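Local coordinates for bacteriorhodopsin (Nanosalina sp., PDB 6EYU), which pumps protons inward across the membrane as a retinal-binding xenorhodopsin of the bacteriorhodopsin-like family, probably driven by light, at residues G28-Y33 with Y216-M221; I46-I51 with L85-L90; S69-Y74 with L120-G125. All coordinates share one frame; numbering follows the deposited sequence.

Contact 1: G28-Y33 with Y216-M221. With MUN ([(2~{S})-2,3-bis(oxidanyl)propyl] (~{E})-undec-2-enoate), chain L.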
loop_
_atom_site.group_PDB
_atom_site.type_symbol
_atom_site.label_atom_id
_atom_site.label_comp_id
_atom_site.label_asym_id
_atom_site.label_seq_id
_atom_site.Cartn_x
_atom_site.Cartn_y
_atom_site.Cartn_z
ATOM N N GLY A 28 -17.965 14.145 -0.479
ATOM C CA GLY A 28 -17.310 13.302 -1.473
ATOM C C GLY A 28 -17.984 13.382 -2.829
ATOM O O GLY A 28 -17.320 13.551 -3.852
ATOM N N LEU A 29 -19.296 13.174 -2.845
ATOM C CA LEU A 29 -20.080 13.319 -4.066
ATOM C C LEU A 29 -19.825 14.684 -4.699
ATOM O O LEU A 29 -19.621 14.789 -5.909
ATOM C CB LEU A 29 -21.572 13.160 -3.763
ATOM C CG LEU A 29 -22.171 11.764 -3.957
ATOM C CD1 LEU A 29 -21.088 10.695 -3.998
ATOM C CD2 LEU A 29 -23.178 11.466 -2.857
ATOM N N LEU A 30 -19.794 15.720 -3.867
ATOM C CA LEU A 30 -19.628 17.086 -4.351
ATOM C C LEU A 30 -18.243 17.281 -4.962
ATOM O O LEU A 30 -18.103 17.904 -6.014
ATOM C CB LEU A 30 -19.839 18.086 -3.210
ATOM C CG LEU A 30 -21.245 18.679 -3.084
ATOM C CD1 LEU A 30 -22.266 17.831 -3.827
ATOM C CD2 LEU A 30 -21.630 18.826 -1.620
ATOM N N PHE A 31 -17.223 16.733 -4.309
ATOM C CA PHE A 31 -15.849 16.881 -4.778
ATOM C C PHE A 31 -15.710 16.362 -6.207
ATOM O O PHE A 31 -14.982 16.936 -7.016
ATOM C CB PHE A 31 -14.881 16.130 -3.859
ATOM C CG PHE A 31 -14.713 16.765 -2.507
ATOM C CD1 PHE A 31 -14.900 18.127 -2.336
ATOM C CD2 PHE A 31 -14.289 16.013 -1.424
ATOM C CE1 PHE A 31 -14.771 18.707 -1.088
ATOM C CE2 PHE A 31 -14.166 16.584 -0.172
ATOM C CZ PHE A 31 -14.408 17.933 -0.003
ATOM N N LEU A 32 -16.400 15.265 -6.505
ATOM C CA LEU A 32 -16.330 14.653 -7.827
ATOM C C LEU A 32 -16.951 15.569 -8.876
ATOM O O LEU A 32 -16.527 15.583 -10.032
ATOM C CB LEU A 32 -17.051 13.304 -7.824
ATOM C CG LEU A 32 -16.358 12.204 -7.018
ATOM C CD1 LEU A 32 -17.075 10.873 -7.189
ATOM C CD2 LEU A 32 -14.899 12.088 -7.430
ATOM N N TYR A 33 -17.967 16.322 -8.469
ATOM C CA TYR A 33 -18.719 17.164 -9.391
ATOM C C TYR A 33 -18.021 18.508 -9.579
ATOM O O TYR A 33 -18.081 19.103 -10.655
ATOM C CB TYR A 33 -20.140 17.381 -8.866
ATOM C CG TYR A 33 -20.812 18.629 -9.392
ATOM C CD1 TYR A 33 -21.478 18.612 -10.612
ATOM C CD2 TYR A 33 -20.997 19.732 -8.568
ATOM C CE1 TYR A 33 -22.216 19.699 -11.039
ATOM C CE2 TYR A 33 -21.733 20.824 -8.986
ATOM C CZ TYR A 33 -22.332 20.806 -10.226
ATOM O OH TYR A 33 -23.046 21.901 -10.657
ATOM N N TYR A 216 -11.376 21.264 3.681
ATOM C CA TYR A 216 -10.119 21.477 2.973
ATOM C C TYR A 216 -10.289 21.202 1.483
ATOM O O TYR A 216 -9.743 21.918 0.644
ATOM C CB TYR A 216 -9.030 20.569 3.549
ATOM C CG TYR A 216 -7.828 20.399 2.648
ATOM C CD1 TYR A 216 -6.949 21.453 2.432
ATOM C CD2 TYR A 216 -7.460 19.141 2.187
ATOM C CE1 TYR A 216 -5.787 21.280 1.705
ATOM C CE2 TYR A 216 -6.299 18.957 1.461
ATOM C CZ TYR A 216 -5.469 20.030 1.218
ATOM O OH TYR A 216 -4.322 19.855 0.480
ATOM N N GLY A 217 -11.096 20.196 1.161
ATOM C CA GLY A 217 -11.347 19.829 -0.227
ATOM C C GLY A 217 -11.958 20.971 -1.017
ATOM O O GLY A 217 -11.542 21.251 -2.141
ATOM N N PHE A 218 -12.961 21.618 -0.434
ATOM C CA PHE A 218 -13.552 22.811 -1.031
ATOM C C PHE A 218 -12.521 23.930 -1.116
ATOM O O PHE A 218 -12.222 24.432 -2.201
ATOM C CB PHE A 218 -14.755 23.275 -0.208
ATOM C CG PHE A 218 -15.945 22.365 -0.310
ATOM C CD1 PHE A 218 -16.609 22.207 -1.514
ATOM C CD2 PHE A 218 -16.323 21.578 0.765
ATOM C CE1 PHE A 218 -17.664 21.322 -1.631
ATOM C CE2 PHE A 218 -17.374 20.687 0.655
ATOM C CZ PHE A 218 -18.046 20.558 -0.546
ATOM N N LEU A 219 -11.879 24.212 0.012
ATOM C CA LEU A 219 -10.911 25.298 0.103
ATOM C C LEU A 219 -9.866 25.176 -1.003
ATOM O O LEU A 219 -9.521 26.160 -1.656
ATOM C CB LEU A 219 -10.225 25.271 1.470
ATOM C CG LEU A 219 -9.763 26.612 2.046
ATOM C CD1 LEU A 219 -8.258 26.603 2.257
ATOM C CD2 LEU A 219 -10.177 27.770 1.151
ATOM N N ASP A 220 -9.410 23.951 -1.244
ATOM C CA ASP A 220 -8.315 23.708 -2.176
ATOM C C ASP A 220 -8.754 23.999 -3.605
ATOM O O ASP A 220 -8.040 24.655 -4.364
ATOM C CB ASP A 220 -7.838 22.258 -2.064
ATOM C CG ASP A 220 -6.784 21.910 -3.097
ATOM O OD1 ASP A 220 -5.848 22.714 -3.286
ATOM O OD2 ASP A 220 -6.845 20.794 -3.656
ATOM N N MET A 221 -9.952 23.541 -3.955
ATOM C CA MET A 221 -10.402 23.557 -5.341
ATOM C C MET A 221 -10.885 24.950 -5.729
ATOM O O MET A 221 -10.676 25.395 -6.859
ATOM C CB MET A 221 -11.525 22.539 -5.543
ATOM C CG MET A 221 -11.055 21.094 -5.515
ATOM S SD MET A 221 -12.222 19.962 -6.292
ATOM C CE MET A 221 -12.721 18.975 -4.883
HETATM C CAR MUN L . -20.659 19.413 4.133
HETATM C CAQ MUN L . -20.269 20.817 3.668
HETATM C CAP MUN L . -19.003 21.262 4.402
HETATM C CAO MUN L . -18.938 22.790 4.423
HETATM C CAN MUN L . -17.531 23.244 4.036
HETATM C CAM MUN L . -17.602 24.082 2.758
HETATM C CAK MUN L . -17.006 25.466 3.022
HETATM C CAH MUN L . -15.558 25.491 2.529
HETATM C CAF MUN L . -15.169 26.917 2.131
HETATM C CAC MUN L . -14.915 27.132 0.637
HETATM C CAA MUN L . -14.434 28.534 0.253
HETATM O OAD MUN L . -14.708 29.508 0.955
HETATM O OAB MUN L . -13.868 28.627 -0.981
HETATM C CAE MUN L . -14.082 29.941 -1.505
HETATM C CAG MUN L . -12.788 30.751 -1.398
HETATM O OAJ MUN L . -11.665 29.872 -1.496
HETATM C CAI MUN L . -12.734 31.776 -2.533
HETATM O OAL MUN L . -13.075 31.140 -3.766
#

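Contact 2: I46-I51 with L85-L90. With MUN ([(2~{S})-2,3-bis(oxidanyl)propyl] (~{E})-undec-2-enoate), chain O; MUN ([(2~{S})-2,3-bis(oxidanyl)propyl] (~{E})-undec-2-enoate), chain M.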
loop_
_atom_site.group_PDB
_atom_site.type_symbol
_atom_site.label_atom_id
_atom_site.label_comp_id
_atom_site.label_asym_id
_atom_site.label_seq_id
_atom_site.Cartn_x
_atom_site.Cartn_y
_atom_site.Cartn_z
ATOM N N ILE A 46 -10.969 13.762 -7.518
ATOM C CA ILE A 46 -10.711 12.364 -7.190
ATOM C C ILE A 46 -10.099 12.259 -5.798
ATOM O O ILE A 46 -10.603 11.536 -4.939
ATOM C CB ILE A 46 -9.743 11.713 -8.196
ATOM C CG1 ILE A 46 -10.250 11.902 -9.627
ATOM C CG2 ILE A 46 -9.577 10.233 -7.886
ATOM C CD1 ILE A 46 -11.680 11.453 -9.832
ATOM N N ILE A 47 -9.020 13.002 -5.580
ATOM C CA ILE A 47 -8.194 12.828 -4.393
ATOM C C ILE A 47 -8.966 13.223 -3.139
ATOM O O ILE A 47 -8.939 12.511 -2.134
ATOM C CB ILE A 47 -6.912 13.674 -4.481
ATOM C CG1 ILE A 47 -5.935 13.049 -5.479
ATOM C CG2 ILE A 47 -6.262 13.797 -3.111
ATOM C CD1 ILE A 47 -4.974 14.042 -6.096
ATOM N N HIS A 48 -9.731 14.305 -3.236
ATOM C CA HIS A 48 -10.516 14.786 -2.107
ATOM C C HIS A 48 -11.716 13.879 -1.853
ATOM O O HIS A 48 -12.094 13.642 -0.706
ATOM C CB HIS A 48 -10.991 16.219 -2.356
ATOM C CG HIS A 48 -9.902 17.242 -2.249
ATOM N ND1 HIS A 48 -9.252 17.517 -1.065
ATOM C CD2 HIS A 48 -9.328 18.034 -3.185
ATOM C CE1 HIS A 48 -8.365 18.474 -1.265
ATOM N NE2 HIS A 48 -8.385 18.800 -2.545
ATOM N N PHE A 49 -12.274 13.324 -2.925
ATOM C CA PHE A 49 -13.299 12.294 -2.801
ATOM C C PHE A 49 -12.819 11.174 -1.886
ATOM O O PHE A 49 -13.496 10.813 -0.922
ATOM C CB PHE A 49 -13.657 11.723 -4.176
ATOM C CG PHE A 49 -14.526 10.498 -4.116
ATOM C CD1 PHE A 49 -15.892 10.610 -3.915
ATOM C CD2 PHE A 49 -13.982 9.238 -4.301
ATOM C CE1 PHE A 49 -16.695 9.487 -3.870
ATOM C CE2 PHE A 49 -14.781 8.111 -4.266
ATOM C CZ PHE A 49 -16.138 8.235 -4.041
ATOM N N PHE A 50 -11.624 10.661 -2.162
ATOM C CA PHE A 50 -11.121 9.485 -1.464
ATOM C C PHE A 50 -10.755 9.824 -0.023
ATOM O O PHE A 50 -10.897 8.993 0.874
ATOM C CB PHE A 50 -9.901 8.916 -2.189
ATOM C CG PHE A 50 -10.244 7.909 -3.249
ATOM C CD1 PHE A 50 -10.965 6.770 -2.928
ATOM C CD2 PHE A 50 -9.978 8.173 -4.581
ATOM C CE1 PHE A 50 -11.362 5.884 -3.912
ATOM C CE2 PHE A 50 -10.368 7.290 -5.569
ATOM C CZ PHE A 50 -11.061 6.143 -5.235
ATOM N N ILE A 51 -10.294 11.051 0.196
ATOM C CA ILE A 51 -9.929 11.497 1.536
ATOM C C ILE A 51 -11.110 11.349 2.491
ATOM O O ILE A 51 -10.988 10.727 3.547
ATOM C CB ILE A 51 -9.468 12.966 1.539
ATOM C CG1 ILE A 51 -8.033 13.071 1.020
ATOM C CG2 ILE A 51 -9.562 13.544 2.942
ATOM C CD1 ILE A 51 -7.652 14.462 0.561
ATOM N N LEU A 85 -1.968 15.503 1.444
ATOM C CA LEU A 85 -0.674 16.084 1.105
ATOM C C LEU A 85 -0.399 15.975 -0.391
ATOM O O LEU A 85 0.166 16.887 -0.993
ATOM C CB LEU A 85 0.441 15.393 1.890
ATOM C CG LEU A 85 0.513 15.744 3.378
ATOM C CD1 LEU A 85 1.775 15.166 4.001
ATOM C CD2 LEU A 85 0.456 17.251 3.578
ATOM N N LEU A 86 -0.800 14.856 -0.987
ATOM C CA LEU A 86 -0.805 14.730 -2.440
ATOM C C LEU A 86 -1.476 15.944 -3.072
ATOM O O LEU A 86 -0.952 16.536 -4.015
ATOM C CB LEU A 86 -1.538 13.456 -2.866
ATOM C CG LEU A 86 -1.465 13.144 -4.361
ATOM C CD1 LEU A 86 -0.016 13.070 -4.820
ATOM C CD2 LEU A 86 -2.198 11.851 -4.683
ATOM N N ALA A 87 -2.633 16.315 -2.534
ATOM C CA ALA A 87 -3.377 17.466 -3.029
ATOM C C ALA A 87 -2.545 18.738 -2.898
ATOM O O ALA A 87 -2.439 19.522 -3.841
ATOM C CB ALA A 87 -4.684 17.611 -2.264
ATOM N N LEU A 88 -2.043 18.984 -1.693
ATOM C CA LEU A 88 -1.143 20.106 -1.448
ATOM C C LEU A 88 -0.006 20.107 -2.465
ATOM O O LEU A 88 0.227 21.104 -3.148
ATOM C CB LEU A 88 -0.571 20.018 -0.031
ATOM C CG LEU A 88 -0.224 21.338 0.662
ATOM C CD1 LEU A 88 -1.035 22.492 0.094
ATOM C CD2 LEU A 88 -0.445 21.212 2.162
ATOM N N GLY A 89 0.683 18.976 -2.573
ATOM C CA GLY A 89 1.811 18.849 -3.488
ATOM C C GLY A 89 1.424 19.173 -4.916
ATOM O O GLY A 89 2.124 19.915 -5.607
ATOM N N LEU A 90 0.299 18.622 -5.359
ATOM C CA LEU A 90 -0.140 18.778 -6.738
ATOM C C LEU A 90 -0.594 20.207 -7.002
ATOM O O LEU A 90 -0.317 20.773 -8.060
ATOM C CB LEU A 90 -1.278 17.805 -7.041
ATOM C CG LEU A 90 -0.825 16.349 -7.128
ATOM C CD1 LEU A 90 -1.947 15.451 -7.626
ATOM C CD2 LEU A 90 0.395 16.247 -8.029
HETATM C CAR MUN O . -6.292 3.908 -1.097
HETATM C CAQ MUN O . -7.680 4.364 -1.549
HETATM C CAP MUN O . -7.531 5.345 -2.711
HETATM C CAO MUN O . -6.319 6.241 -2.457
HETATM C CAN MUN O . -5.732 6.678 -3.798
HETATM C CAM MUN O . -6.835 6.667 -4.855
HETATM C CAK MUN O . -6.824 8.003 -5.594
HETATM C CAH MUN O . -5.379 8.357 -5.941
HETATM C CAF MUN O . -5.325 8.987 -7.333
HETATM C CAC MUN O . -4.454 10.240 -7.433
HETATM C CAA MUN O . -4.430 10.916 -8.804
HETATM O OAD MUN O . -5.317 10.707 -9.631
HETATM O OAB MUN O . -3.380 11.755 -9.010
HETATM C CAE MUN O . -2.493 11.167 -9.963
HETATM C CAG MUN O . -2.368 12.091 -11.175
HETATM O OAJ MUN O . -1.552 13.215 -10.837
HETATM C CAI MUN O . -1.728 11.325 -12.334
HETATM O OAL MUN O . -1.331 12.247 -13.352
HETATM C CAN MUN M . -0.395 5.649 0.940
HETATM C CAM MUN M . -1.478 6.334 0.104
HETATM C CAK MUN M . -1.001 6.463 -1.345
HETATM C CAH MUN M . -2.131 6.029 -2.283
HETATM C CAF MUN M . -1.771 6.331 -3.743
HETATM C CAC MUN M . -1.231 7.731 -4.053
HETATM C CAA MUN M . -0.533 7.876 -5.410
HETATM O OAD MUN M . -0.550 6.953 -6.228
HETATM O OAB MUN M . -0.073 9.126 -5.692
HETATM C CAE MUN M . 1.115 9.029 -6.486
HETATM C CAG MUN M . 0.907 9.755 -7.817
HETATM O OAJ MUN M . -0.343 10.449 -7.793
HETATM C CAI MUN M . 2.044 10.757 -8.035
HETATM O OAL MUN M . 2.055 11.175 -9.402
#

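Contact 3: S69-Y74 with L120-G125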
loop_
_atom_site.group_PDB
_atom_site.type_symbol
_atom_site.label_atom_id
_atom_site.label_comp_id
_atom_site.label_asym_id
_atom_site.label_seq_id
_atom_site.Cartn_x
_atom_site.Cartn_y
_atom_site.Cartn_z
ATOM N N SER A 69 -11.337 -1.435 15.334
ATOM C CA SER A 69 -11.910 -0.262 15.988
ATOM C C SER A 69 -10.857 0.475 16.812
ATOM O O SER A 69 -10.824 1.706 16.829
ATOM C CB SER A 69 -13.076 -0.674 16.889
ATOM O OG SER A 69 -14.112 -1.279 16.136
ATOM N N ASP A 70 -10.096 -0.279 17.598
ATOM C CA ASP A 70 -9.151 0.310 18.540
ATOM C C ASP A 70 -8.104 1.139 17.804
ATOM O O ASP A 70 -7.434 1.980 18.402
ATOM C CB ASP A 70 -8.466 -0.787 19.359
ATOM C CG ASP A 70 -9.278 -1.204 20.570
ATOM O OD1 ASP A 70 -10.177 -0.438 20.977
ATOM O OD2 ASP A 70 -9.007 -2.289 21.124
ATOM N N TYR A 71 -8.008 0.935 16.494
ATOM C CA TYR A 71 -6.917 1.504 15.711
ATOM C C TYR A 71 -7.447 2.260 14.497
ATOM O O TYR A 71 -6.745 2.414 13.497
ATOM C CB TYR A 71 -5.962 0.400 15.253
ATOM C CG TYR A 71 -5.150 -0.208 16.373
ATOM C CD1 TYR A 71 -3.939 0.351 16.759
ATOM C CD2 TYR A 71 -5.650 -1.264 17.122
ATOM C CE1 TYR A 71 -3.214 -0.172 17.813
ATOM C CE2 TYR A 71 -4.930 -1.798 18.174
ATOM C CZ TYR A 71 -3.713 -1.248 18.515
ATOM O OH TYR A 71 -2.995 -1.773 19.565
ATOM N N ALA A 72 -8.682 2.740 14.592
ATOM C CA ALA A 72 -9.397 3.241 13.424
ATOM C C ALA A 72 -8.794 4.557 12.941
ATOM O O ALA A 72 -8.666 4.784 11.737
ATOM C CB ALA A 72 -10.873 3.421 13.744
ATOM N N TRP A 73 -8.429 5.422 13.881
ATOM C CA TRP A 73 -7.800 6.693 13.541
ATOM C C TRP A 73 -6.564 6.465 12.678
ATOM O O TRP A 73 -6.325 7.193 11.714
ATOM C CB TRP A 73 -7.411 7.457 14.809
ATOM C CG TRP A 73 -8.585 7.967 15.587
ATOM C CD1 TRP A 73 -9.683 8.608 15.090
ATOM C CD2 TRP A 73 -8.727 7.980 17.012
ATOM N NE1 TRP A 73 -10.534 8.950 16.113
ATOM C CE2 TRP A 73 -9.978 8.559 17.302
ATOM C CE3 TRP A 73 -7.931 7.529 18.069
ATOM C CZ2 TRP A 73 -10.448 8.705 18.605
ATOM C CZ3 TRP A 73 -8.404 7.663 19.361
ATOM C CH2 TRP A 73 -9.652 8.245 19.618
ATOM N N TYR A 74 -5.783 5.448 13.027
ATOM C CA TYR A 74 -4.563 5.134 12.293
ATOM C C TYR A 74 -4.893 4.567 10.917
ATOM O O TYR A 74 -4.285 4.949 9.916
ATOM C CB TYR A 74 -3.713 4.132 13.077
ATOM C CG TYR A 74 -3.395 4.573 14.486
ATOM C CD1 TYR A 74 -2.718 5.762 14.724
ATOM C CD2 TYR A 74 -3.887 3.873 15.580
ATOM C CE1 TYR A 74 -2.479 6.204 16.011
ATOM C CE2 TYR A 74 -3.653 4.307 16.871
ATOM C CZ TYR A 74 -2.947 5.471 17.080
ATOM O OH TYR A 74 -2.707 5.904 18.364
ATOM N N LEU A 120 2.179 2.280 16.407
ATOM C CA LEU A 120 3.191 1.551 17.161
ATOM C C LEU A 120 3.174 1.974 18.626
ATOM O O LEU A 120 3.202 1.132 19.525
ATOM C CB LEU A 120 4.579 1.801 16.566
ATOM C CG LEU A 120 4.836 1.195 15.185
ATOM C CD1 LEU A 120 6.294 1.374 14.791
ATOM C CD2 LEU A 120 4.449 -0.276 15.159
ATOM N N ALA A 121 3.120 3.280 18.860
ATOM C CA ALA A 121 3.097 3.813 20.217
ATOM C C ALA A 121 1.967 3.180 21.022
ATOM O O ALA A 121 2.200 2.595 22.080
ATOM C CB ALA A 121 2.943 5.326 20.188
ATOM N N GLN A 122 0.752 3.241 20.485
ATOM C CA GLN A 122 -0.405 2.656 21.153
ATOM C C GLN A 122 -0.206 1.158 21.356
ATOM O O GLN A 122 -0.490 0.625 22.429
ATOM C CB GLN A 122 -1.677 2.904 20.341
ATOM C CG GLN A 122 -2.954 2.514 21.070
ATOM C CD GLN A 122 -4.193 2.685 20.213
ATOM O OE1 GLN A 122 -4.465 3.772 19.705
ATOM N NE2 GLN A 122 -4.969 1.616 20.076
ATOM N N ALA A 123 0.240 0.477 20.306
ATOM C CA ALA A 123 0.351 -0.977 20.328
ATOM C C ALA A 123 1.454 -1.417 21.285
ATOM O O ALA A 123 1.367 -2.479 21.899
ATOM C CB ALA A 123 0.622 -1.504 18.928
ATOM N N GLN A 124 2.460 -0.563 21.457
ATOM C CA GLN A 124 3.613 -0.897 22.287
ATOM C C GLN A 124 3.407 -0.427 23.724
ATOM O O GLN A 124 4.158 -0.807 24.622
ATOM C CB GLN A 124 4.882 -0.263 21.714
ATOM C CG GLN A 124 5.399 -0.939 20.454
ATOM C CD GLN A 124 6.706 -0.343 19.968
ATOM O OE1 GLN A 124 7.437 0.286 20.733
ATOM N NE2 GLN A 124 7.002 -0.532 18.688
ATOM N N GLY A 125 2.459 0.485 23.915
ATOM C CA GLY A 125 2.354 1.229 25.165
ATOM C C GLY A 125 3.614 2.017 25.464
ATOM O O GLY A 125 3.988 2.193 26.624
HETATM O O HOH W 1 -4.047 -0.313 21.831
#

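Contact 1: G28-Y33 with Y216-M221
Phe31 drives the edge of its ring into the face of Phe218, an edge-to-face (T-shaped) pair with centroids 4.8 Å apart and planes inclined at 58°. The leading atom, Phe31 CE1, stands 3.6 Å above the Phe218 ring plane, over its centre. In both residues CG lies beside the backbone N (chi1 -71°), which starts each ring toward the other helix. The tip of the Phe31 ring also lies against the backbone opposite, with CZ 3.6 Å from Gly217 CA, where a side chain would collide with the ring. Met221 crosses Phe31 at about a right angle and sets its CE 3.5 Å from Phe31 CD1. At the edge of the Phe218 ring, Leu30 CB approaches CZ to 4.1 Å, while the lipid chain in MUN (chain L) places CAM 3.4 Å from Phe218 CD2. An alanine in place of Phe218 would probably leave the Phe31 edge without its aromatic face and open a gap between Leu30 and the lipid chain. The axes of 28-33 and 216-221, on the first and last long helices of the bundle, run nearly parallel and approach to 10.6 Å. No hydrogen bond joins the segments, so their association rests on aromatic and aliphatic packing.

Contact 2: I46-I51 with L85-L90
Leu86 is the first residue of 85-90 to meet the facing helix: its CD2 comes 3.8 Å from Ile47 CD1, and the two side chains cross at about a right angle. CG is anti to the backbone N (chi1 -173°), and from there CD2 also lies 3.6 Å from the ester oxygen OAB of MUN (chain M). Ala87, next in sequence, is where the backbones come closest, its CA 6.8 Å from Ile47 CA. Its small CB fits between two residues, 4.2 Å from Ile47 CG2 and 3.9 Å from His48 NE2. That nitrogen finds its polar partner in Asp220 of helix 198-230; the Ala87 methyl only packs beside it. One helical turn beyond Leu86, Leu90 brings CD1 to 3.7 Å from Ile47 CD1, so that a single isoleucine methyl is shared by two leucines. Ile47 also borders the acyl chain of MUN (chain O), with CG1 3.7 Å from CAC. The contact is thus antiparallel, apolar helix packing, without a hydrogen bond between the segments, between helices 42-63 and 72-93 (local axes at 161°). Among the neighbours in this all-helical bundle, helix 198-230 supplies Tyr216 against Ala87 and the His48 ring, Leu104 of helix 101-124 touches Leu86 and Leu90, and a second subunit packs against Phe49 and Phe50.

Contact 3: S69-Y74 with L120-G125
Gln122 reaches across to Asp70, Tyr71 and Tyr74 from the last turn of helix 101-124, which closes in a Schellman motif with Gly125 as the C-prime residue; Tyr71 occupies the N-cap position of helix 72-93. One helix end therefore meets one helix start in the seven-helix rhodopsin fold. The tight part surrounds the Gln122 amide. Gln122 CG is anti to the backbone N and the chain beyond is extended, which carries the amide away from its own helix. NE2 donates to Asp70 O at 3.0 Å in a nearly straight bond (174°); the acceptor lies in the amide plane, whereas the donor stands 50° out of the carbonyl plane. The same nitrogen rests 3.4 Å above one face of the Tyr71 ring, offset toward the rim, with amide and ring only 24° from parallel. OE1 sits at the edge of the Tyr74 ring, 3.0 Å from CE2; the hydroxyl of that ring is hydrogen-bonded to Trp181 NE1. Amide rotation is thereby restrained by what flanks both its ends. The other side is looser. Partly exposed Ala123 meets Tyr71 lightly, mainly at the hydroxyl, with CB 3.7 Å from OH. Beyond Tyr71 lie a bound lipid and Phe67 of the third subunit, which packs edge-to-face with its ring. On this looser side a water links Gln122 NE2 and Tyr71 OH: it accepts from NE2 at 2.8 Å and lies 2.9 Å from OH.

Overall arrangement
From the N terminus, helix 14-38 supplies the first half of contact 1, whose partner comes only in helix 198-230; the loop it closes spans most of the chain and encloses both other contacts. Helix 42-63 then opens contact 2, completed on helix 72-93. Before that completion, residues 69-74, leading into helix 72-93, begin contact 3, which closes at the end of helix 101-124, so contacts 2 and 3 cross. Contacts 1 and 2 touch, their centres about 10 Å apart. Contact 3 lies on the opposite side of the chain's centre, its centre about 25 Å from that of contact 2. Together they tie five long helices of the bundle.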